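Local structure of sensor kinase CusS (Escherichia coli, 5KU5) at the interface of chains A and B. The protein senses copper and silver ions and, as the histidine kinase of the CusS/CusR two-component system, activates CusR by phosphorylation. Coordinates in Å, arbitrary orientation; residue numbers count along the deposited sequence, not the author numbering. Chains: chain A/B, Sensor kinase CusS.

Contact 1: the interface of chains A and B. Residues chain A 138, 142; chain B 5, 8-9, 12.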
loop_
_atom_site.group_PDB
_atom_site.type_symbol
_atom_site.label_atom_id
_atom_site.label_comp_id
_atom_site.label_asym_id
_atom_site.label_seq_id
_atom_site.Cartn_x
_atom_site.Cartn_y
_atom_site.Cartn_z
ATOM N N PHE A 138 5.952 12.762 -3.007
ATOM C CA PHE A 138 4.845 13.108 -3.899
ATOM C C PHE A 138 3.935 14.186 -3.292
ATOM O O PHE A 138 3.446 15.042 -4.025
ATOM C CB PHE A 138 4.044 11.858 -4.302
ATOM C CG PHE A 138 3.215 12.037 -5.546
ATOM C CD1 PHE A 138 3.800 12.458 -6.743
ATOM C CD2 PHE A 138 1.848 11.765 -5.537
ATOM C CE1 PHE A 138 3.038 12.621 -7.892
ATOM C CE2 PHE A 138 1.084 11.921 -6.684
ATOM C CZ PHE A 138 1.677 12.350 -7.862
ATOM N N TYR A 142 3.717 18.166 -4.995
ATOM C CA TYR A 142 2.442 18.846 -5.244
ATOM C C TYR A 142 2.400 20.242 -4.622
ATOM O O TYR A 142 2.028 21.204 -5.297
ATOM C CB TYR A 142 1.265 18.000 -4.743
ATOM C CG TYR A 142 -0.091 18.672 -4.868
ATOM C CD1 TYR A 142 -0.745 18.751 -6.099
ATOM C CD2 TYR A 142 -0.722 19.228 -3.752
ATOM C CE1 TYR A 142 -1.986 19.365 -6.216
ATOM C CE2 TYR A 142 -1.962 19.845 -3.859
ATOM C CZ TYR A 142 -2.591 19.910 -5.093
ATOM O OH TYR A 142 -3.818 20.523 -5.204
ATOM N N HIS B 5 -4.352 15.468 -8.691
ATOM C CA HIS B 5 -3.371 14.888 -7.788
ATOM C C HIS B 5 -3.847 13.569 -7.172
ATOM O O HIS B 5 -3.076 12.604 -7.116
ATOM C CB HIS B 5 -2.979 15.855 -6.674
ATOM C CG HIS B 5 -1.893 15.311 -5.811
ATOM N ND1 HIS B 5 -0.564 15.378 -6.167
ATOM C CD2 HIS B 5 -1.944 14.598 -4.664
ATOM C CE1 HIS B 5 0.162 14.765 -5.251
ATOM N NE2 HIS B 5 -0.651 14.286 -4.330
ATOM N N GLU B 8 -3.642 10.864 -9.746
ATOM C CA GLU B 8 -2.244 10.444 -9.920
ATOM C C GLU B 8 -1.749 9.544 -8.775
ATOM O O GLU B 8 -1.031 8.577 -9.030
ATOM C CB GLU B 8 -1.312 11.651 -10.090
ATOM C CG GLU B 8 -1.436 12.358 -11.436
ATOM C CD GLU B 8 -0.581 13.616 -11.544
ATOM O OE1 GLU B 8 0.379 13.775 -10.762
ATOM O OE2 GLU B 8 -0.863 14.457 -12.425
ATOM N N GLN B 9 -2.132 9.861 -7.533
ATOM C CA GLN B 9 -1.834 8.996 -6.374
ATOM C C GLN B 9 -2.342 7.571 -6.596
ATOM O O GLN B 9 -1.607 6.601 -6.390
ATOM C CB GLN B 9 -2.462 9.543 -5.082
ATOM C CG GLN B 9 -1.747 10.734 -4.463
ATOM C CD GLN B 9 -2.386 11.180 -3.149
ATOM O OE1 GLN B 9 -3.608 11.284 -3.045
ATOM N NE2 GLN B 9 -1.560 11.453 -2.140
ATOM N N ASN B 12 -0.637 5.642 -9.603
ATOM C CA ASN B 12 0.649 5.114 -9.134
ATOM C C ASN B 12 0.471 3.825 -8.340
ATOM O O ASN B 12 1.155 2.836 -8.606
ATOM C CB ASN B 12 1.395 6.146 -8.281
ATOM C CG ASN B 12 1.819 7.375 -9.072
ATOM O OD1 ASN B 12 1.754 7.397 -10.304
ATOM N ND2 ASN B 12 2.245 8.412 -8.361
#

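Contact 2: the interface of chains A and B. Residues chain A 5-6, 9, 138-139; chain B 5-6, 9, 138-139.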
loop_
_atom_site.group_PDB
_atom_site.type_symbol
_atom_site.label_atom_id
_atom_site.label_comp_id
_atom_site.label_asym_id
_atom_site.label_seq_id
_atom_site.Cartn_x
_atom_site.Cartn_y
_atom_site.Cartn_z
ATOM N N HIS A 5 -4.932 16.597 5.379
ATOM C CA HIS A 5 -5.459 15.459 4.641
ATOM C C HIS A 5 -4.350 14.507 4.153
ATOM O O HIS A 5 -4.485 13.286 4.267
ATOM C CB HIS A 5 -6.308 15.941 3.467
ATOM C CG HIS A 5 -6.910 14.826 2.685
ATOM N ND1 HIS A 5 -8.051 14.169 3.088
ATOM C CD2 HIS A 5 -6.502 14.217 1.551
ATOM C CE1 HIS A 5 -8.330 13.211 2.226
ATOM N NE2 HIS A 5 -7.408 13.224 1.283
ATOM N N PHE A 6 -3.268 15.068 3.615
ATOM C CA PHE A 6 -2.089 14.275 3.239
ATOM C C PHE A 6 -1.498 13.530 4.439
ATOM O O PHE A 6 -1.086 12.378 4.308
ATOM C CB PHE A 6 -0.991 15.152 2.612
ATOM C CG PHE A 6 -1.328 15.742 1.254
ATOM C CD1 PHE A 6 -2.354 15.236 0.439
ATOM C CD2 PHE A 6 -0.554 16.790 0.758
ATOM C CE1 PHE A 6 -2.613 15.799 -0.806
ATOM C CE2 PHE A 6 -0.811 17.348 -0.486
ATOM C CZ PHE A 6 -1.839 16.852 -1.269
ATOM N N GLN A 9 -3.885 10.569 5.247
ATOM C CA GLN A 9 -3.596 9.518 4.253
ATOM C C GLN A 9 -2.396 8.670 4.686
ATOM O O GLN A 9 -2.476 7.442 4.716
ATOM C CB GLN A 9 -3.298 10.111 2.865
ATOM C CG GLN A 9 -4.504 10.556 2.058
ATOM C CD GLN A 9 -4.108 11.019 0.661
ATOM O OE1 GLN A 9 -3.208 11.850 0.506
ATOM N NE2 GLN A 9 -4.770 10.481 -0.363
ATOM N N PHE A 138 5.952 12.762 -3.007
ATOM C CA PHE A 138 4.845 13.108 -3.899
ATOM C C PHE A 138 3.935 14.186 -3.292
ATOM O O PHE A 138 3.446 15.042 -4.025
ATOM C CB PHE A 138 4.044 11.858 -4.302
ATOM C CG PHE A 138 3.215 12.037 -5.546
ATOM C CD1 PHE A 138 3.800 12.458 -6.743
ATOM C CD2 PHE A 138 1.848 11.765 -5.537
ATOM C CE1 PHE A 138 3.038 12.621 -7.892
ATOM C CE2 PHE A 138 1.084 11.921 -6.684
ATOM C CZ PHE A 138 1.677 12.350 -7.862
ATOM N N HIS A 139 3.735 14.163 -1.969
ATOM C CA HIS A 139 3.021 15.251 -1.261
ATOM C C HIS A 139 3.731 16.592 -1.446
ATOM O O HIS A 139 3.099 17.591 -1.791
ATOM C CB HIS A 139 2.889 14.992 0.254
ATOM C CG HIS A 139 2.091 13.777 0.610
ATOM N ND1 HIS A 139 0.779 13.618 0.238
ATOM C CD2 HIS A 139 2.408 12.678 1.336
ATOM C CE1 HIS A 139 0.321 12.470 0.703
ATOM N NE2 HIS A 139 1.292 11.879 1.371
ATOM N N HIS B 5 -4.352 15.468 -8.691
ATOM C CA HIS B 5 -3.371 14.888 -7.788
ATOM C C HIS B 5 -3.847 13.569 -7.172
ATOM O O HIS B 5 -3.076 12.604 -7.116
ATOM C CB HIS B 5 -2.979 15.855 -6.674
ATOM C CG HIS B 5 -1.893 15.311 -5.811
ATOM N ND1 HIS B 5 -0.564 15.378 -6.167
ATOM C CD2 HIS B 5 -1.944 14.598 -4.664
ATOM C CE1 HIS B 5 0.162 14.765 -5.251
ATOM N NE2 HIS B 5 -0.651 14.286 -4.330
ATOM N N PHE B 6 -5.103 13.536 -6.717
ATOM C CA PHE B 6 -5.696 12.314 -6.154
ATOM C C PHE B 6 -5.735 11.176 -7.171
ATOM O O PHE B 6 -5.464 10.020 -6.825
ATOM C CB PHE B 6 -7.124 12.564 -5.632
ATOM C CG PHE B 6 -7.215 13.458 -4.407
ATOM C CD1 PHE B 6 -6.126 13.687 -3.552
ATOM C CD2 PHE B 6 -8.442 14.026 -4.073
ATOM C CE1 PHE B 6 -6.261 14.500 -2.431
ATOM C CE2 PHE B 6 -8.580 14.834 -2.954
ATOM C CZ PHE B 6 -7.489 15.069 -2.128
ATOM N N GLN B 9 -2.132 9.861 -7.533
ATOM C CA GLN B 9 -1.834 8.996 -6.374
ATOM C C GLN B 9 -2.342 7.571 -6.596
ATOM O O GLN B 9 -1.607 6.601 -6.390
ATOM C CB GLN B 9 -2.462 9.543 -5.082
ATOM C CG GLN B 9 -1.747 10.734 -4.463
ATOM C CD GLN B 9 -2.386 11.180 -3.149
ATOM O OE1 GLN B 9 -3.608 11.284 -3.045
ATOM N NE2 GLN B 9 -1.560 11.453 -2.140
ATOM N N PHE B 138 -12.011 8.049 0.661
ATOM C CA PHE B 138 -11.306 9.097 1.411
ATOM C C PHE B 138 -11.094 10.351 0.556
ATOM O O PHE B 138 -11.221 11.461 1.069
ATOM C CB PHE B 138 -9.966 8.582 1.976
ATOM C CG PHE B 138 -9.404 9.421 3.102
ATOM C CD1 PHE B 138 -10.185 9.762 4.208
ATOM C CD2 PHE B 138 -8.078 9.844 3.074
ATOM C CE1 PHE B 138 -9.664 10.525 5.242
ATOM C CE2 PHE B 138 -7.553 10.605 4.110
ATOM C CZ PHE B 138 -8.347 10.949 5.193
ATOM N N HIS B 139 -10.793 10.170 -0.734
ATOM C CA HIS B 139 -10.731 11.296 -1.687
ATOM C C HIS B 139 -12.076 12.018 -1.758
ATOM O O HIS B 139 -12.134 13.244 -1.650
ATOM C CB HIS B 139 -10.353 10.856 -3.118
ATOM C CG HIS B 139 -9.019 10.182 -3.236
ATOM N ND1 HIS B 139 -7.841 10.799 -2.886
ATOM C CD2 HIS B 139 -8.674 8.960 -3.707
ATOM C CE1 HIS B 139 -6.829 9.985 -3.120
ATOM N NE2 HIS B 139 -7.307 8.860 -3.614
#

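Contact 1: the interface of chains A and B
Nitrogen ND1 of B:His5 is packed against carbon: CD1 of A:Tyr142 lies 3.4 Å from this ND1, and CB of the same tyrosine is almost as near. No hydrogen bond or salt bridge crosses this patch, which is held by ring faces and aliphatic edges. The imidazole of B:His5 is wedged between two aromatic side chains of chain A. A:Tyr142 covers one face, its CG 3.5 Å above the imidazole plane and displaced toward the rim, and the two side chains run at a slant to each other. A:Phe138 lies over the opposite face, with ring centroids 4.6 Å apart and planes inclined by 22°. This is an offset stack: the two side chains slide past each other in opposite directions, and the overlap centres on CE1 of B:His5, 3.3 Å from CE2 of A:Phe138. The imidazole projects between its neighbours because CG is anti to the backbone N (chi1 -175°).

Residues one and two helical turns further along chain B border the rim and the other face of the phenyl ring. In its plane, at the rim, stand CB of B:Glu8 and CG of B:Gln9, the latter 3.8 Å from CE2 of A:Phe138. The extended B:Glu8 side chain runs roughly at a right angle to the phenylalanine and brings carboxylate oxygen OE1 to 3.5 Å from CZ of A:Phe138, where the slightly positive ring edge may suit it. Amide nitrogen ND2 of B:Asn12 sits 4.0 Å above the plane of the A:Phe138 ring, toward its rim and on the face turned away from B:His5. The phenyl ring is thus bordered on both faces and along its tip.

The patch joins helix 137-146, at the C-terminal end of the periplasmic sensor domain of chain A, to the first turns of the N-terminal helix 3-25 of chain B.

Contact 2: the interface of chains A and B
The side-chain amides of A:Gln9 and B:Gln9 meet tip to tip and exchange a reciprocal pair of hydrogen bonds. NE2 of A:Gln9 donates to OE1 of B:Gln9 at 3.0 Å, and NE2 of B:Gln9 returns the bond to OE1 of A:Gln9 at 3.1 Å. Both bonds are fairly straight, the more bent of them 160° at the hydrogen. The amides are not coplanar, their planes being turned 49° apart; each acceptor lies close to the plane of the donating amide, whereas each donor is tilted well away from the plane of the accepting carbonyl. A:Gln9 reaches its mate with CG anti to the carbonyl carbon (chi1 -78°) and the chain extended beyond it.

On the way, CG of A:Gln9 packs in plane against the rim of the B:Phe138 ring, 3.7 Å from CE2. The ring of B:His139 stands roughly perpendicular to the amide of A:Gln9, with its CE1 3.5 Å from NE2 of A:Gln9. Within chain A, OE1 of A:Gln9 lies in the plane of the A:His139 ring, at its edge, so the amide pair is bordered by a histidine from each subunit. An alanine in place of A:Gln9 would probably leave the amide of B:Gln9 without its double partner and free to turn, and uncover the rim of B:Phe138.

Flanking the amides, A:His5 stacks over one face of B:Phe138, the twin, with the chains exchanged, of the stack between A:Phe138 and B:His5; the centroids are 4.5 Å apart. The imidazoles also point at phenyl tips: A:His5 and B:Phe6 approach end to end, CD2 of the histidine 3.9 Å from CZ of the phenylalanine, and A:Phe6 meets B:His5 in the same way. Each Phe6 carries on one face the His139 of its own chain, ND1 of A:His139 lying 3.1 Å above the plane of the A:Phe6 ring, toward its rim.

The centres of the C-alpha atoms of contact 1 and contact 2 lie about 7 Å apart, and the two share A:Phe138, B:His5 and B:Gln9. They are neighbouring parts of one two-fold symmetric interface built from N-terminal and C-terminal helices. Contact 1 is a flank of ring and side-chain packing without a cross-chain hydrogen bond, repeated with the chains exchanged, while contact 2 spans the centre and joins both halves through a polar pair. Because these helices probably lead into the membrane-spanning segments of the full kinase, this end of the dimer interface may help couple sensor-domain pairing to the rest of the protein.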